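Long-range contact in alpha-1,2-mannosidase (Bacteroides thetaiotaomicron, PDB 2WW2), which hydrolyses alpha-mannosides with inversion of anomeric configuration, as a member of the calcium-dependent glycoside hydrolase family 92: residues A677-D682 / L714-V719. Sequence-based numbering, arbitrary orientation. Where two conformers were deposited one is given.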
loop_
_atom_site.group_PDB
_atom_site.type_symbol
_atom_site.label_atom_id
_atom_site.label_comp_id
_atom_site.label_asym_id
_atom_site.label_seq_id
_atom_site.Cartn_x
_atom_site.Cartn_y
_atom_site.Cartn_z
ATOM N N ALA A 677 -32.993 -9.979 22.619
ATOM C CA ALA A 677 -33.192 -11.409 22.823
ATOM C C ALA A 677 -32.827 -12.230 21.599
ATOM O O ALA A 677 -32.404 -13.376 21.731
ATOM C CB ALA A 677 -34.640 -11.702 23.278
ATOM N N ASP A 678 -32.971 -11.662 20.401
ATOM C CA ASP A 678 -32.631 -12.416 19.188
ATOM C C ASP A 678 -31.345 -11.953 18.522
ATOM O O ASP A 678 -31.166 -12.098 17.311
ATOM C CB ASP A 678 -33.802 -12.405 18.207
ATOM C CG ASP A 678 -35.041 -13.001 18.810
ATOM O OD1 ASP A 678 -35.001 -14.189 19.193
ATOM O OD2 ASP A 678 -36.052 -12.281 18.925
ATOM N N ASN A 679 -30.430 -11.429 19.337
ATOM C CA ASN A 679 -29.114 -11.009 18.857
ATOM C C ASN A 679 -28.303 -12.219 18.387
ATOM O O ASN A 679 -28.451 -13.325 18.936
ATOM C CB ASN A 679 -28.358 -10.285 19.964
ATOM C CG ASN A 679 -27.356 -9.273 19.421
ATOM O OD1 ASN A 679 -27.119 -9.202 18.214
ATOM N ND2 ASN A 679 -26.761 -8.492 20.315
ATOM N N ALA A 680 -27.467 -11.999 17.372
ATOM C CA ALA A 680 -26.611 -13.028 16.780
ATOM C C ALA A 680 -25.538 -12.354 15.956
ATOM O O ALA A 680 -25.682 -11.191 15.565
ATOM C CB ALA A 680 -27.448 -13.968 15.881
ATOM N N ALA A 681 -24.471 -13.081 15.652
ATOM C CA ALA A 681 -23.399 -12.519 14.832
ATOM C C ALA A 681 -23.903 -11.964 13.492
ATOM O O ALA A 681 -23.381 -10.952 12.993
ATOM C CB ALA A 681 -22.302 -13.562 14.609
ATOM N N ASP A 682 -24.920 -12.595 12.905
ATOM C CA ASP A 682 -25.417 -12.120 11.612
ATOM C C ASP A 682 -26.697 -11.298 11.734
ATOM O O ASP A 682 -27.397 -11.066 10.746
ATOM C CB ASP A 682 -25.590 -13.282 10.623
ATOM C CG ASP A 682 -26.687 -14.247 11.041
ATOM O OD1 ASP A 682 -26.989 -14.329 12.254
ATOM O OD2 ASP A 682 -27.242 -14.929 10.153
ATOM N N LEU A 714 -34.648 -4.306 22.208
ATOM C CA LEU A 714 -34.358 -4.269 20.786
ATOM C C LEU A 714 -34.756 -5.571 20.087
ATOM O O LEU A 714 -34.501 -6.659 20.609
ATOM C CB LEU A 714 -32.868 -4.011 20.562
ATOM C CG LEU A 714 -32.272 -2.802 21.270
ATOM C CD1 LEU A 714 -30.750 -2.760 21.061
ATOM C CD2 LEU A 714 -32.921 -1.539 20.738
ATOM N N SER A 715 -35.375 -5.444 18.910
ATOM C CA SER A 715 -35.651 -6.580 18.034
ATOM C C SER A 715 -34.577 -6.579 16.956
ATOM O O SER A 715 -34.558 -5.678 16.104
ATOM C CB SER A 715 -37.025 -6.433 17.380
ATOM O OG SER A 715 -38.045 -6.381 18.359
ATOM N N MET A 716 -33.678 -7.556 17.005
ATOM C CA MET A 716 -32.526 -7.586 16.106
ATOM C C MET A 716 -32.883 -8.357 14.838
ATOM O O MET A 716 -33.703 -9.264 14.885
ATOM C CB MET A 716 -31.308 -8.234 16.779
ATOM C CG MET A 716 -30.958 -7.657 18.152
ATOM S SD MET A 716 -30.622 -5.892 18.123
ATOM C CE MET A 716 -29.145 -5.813 17.086
ATOM N N ASP A 717 -32.272 -7.985 13.714
ATOM C CA ASP A 717 -32.602 -8.573 12.422
ATOM C C ASP A 717 -31.332 -8.719 11.590
ATOM O O ASP A 717 -30.339 -8.041 11.851
ATOM C CB ASP A 717 -33.612 -7.679 11.696
ATOM C CG ASP A 717 -34.427 -8.432 10.656
ATOM O OD1 ASP A 717 -34.146 -9.627 10.408
ATOM O OD2 ASP A 717 -35.354 -7.820 10.082
ATOM N N SER A 718 -31.375 -9.594 10.585
ATOM C CA SER A 718 -30.260 -9.775 9.657
ATOM C C SER A 718 -30.289 -8.812 8.472
ATOM O O SER A 718 -29.337 -8.767 7.688
ATOM C CB SER A 718 -30.249 -11.214 9.127
ATOM O OG SER A 718 -31.501 -11.476 8.542
ATOM N N VAL A 719 -31.376 -8.063 8.312
ATOM C CA VAL A 719 -31.410 -7.019 7.292
ATOM C C VAL A 719 -31.745 -5.688 7.957
ATOM O O VAL A 719 -32.385 -5.659 8.998
ATOM C CB VAL A 719 -32.430 -7.311 6.175
ATOM C CG1 VAL A 719 -32.194 -8.717 5.579
ATOM C CG2 VAL A 719 -33.864 -7.166 6.690
HETATM O O HOH W 1 -35.172 -8.167 23.260
HETATM O O HOH W 2 -34.169 -9.027 19.860
HETATM O O HOH W 3 -26.879 -10.266 8.267
#
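Met716, on strand 710-717, lies alongside Asn679, the two side chains pointing the same way. Met716 CG packs 3.9 Å from Asn679 CA, while Met716 CB sits at the same distance from Asp678 O. With CG anti to its own carbonyl carbon (chi1 -51°) and the chain bent at both later torsions, Met716 curls beside the amide, its CE coming 4.1 Å from Asn679 OD1. At the other end, Ser718 presents carbon to Asp682: Ser718 CB and Asp682 O are 3.3 Å apart, and Ser718 CA makes a CA-H...O contact with the same oxygen.

Water joins the two backbones. One molecule accepts from Ala677 N and donates to Leu714 O; a second accepts from Asp678 N, 2.9 Å away, and from Met716 N, its very short approach to Leu714 O being doubtful. A third donates to both Asp682 O, at 2.7 Å, and Ser718 O.

Further out, Asn679 ND2 hydrogen-bonds to the carbonyls of Pro657 and Phe659, and OD1 to Arg608 NH1, fixing the amide against which Met716 lies. Asp717 OD1 accepts from Ser718 N (2.8 Å), which approaches from above the carboxylate plane as the strand ends. Leu714 still pairs with Ser675 of strand 671-675, its parallel neighbour in the mixed sheet, so the loop leaving that strand peels away where the waters begin. The loop is therefore joined to the strand by buried packing of the Met716 CG and CE carbons against Asn679 and by bridging waters that stand in for direct backbone pairing.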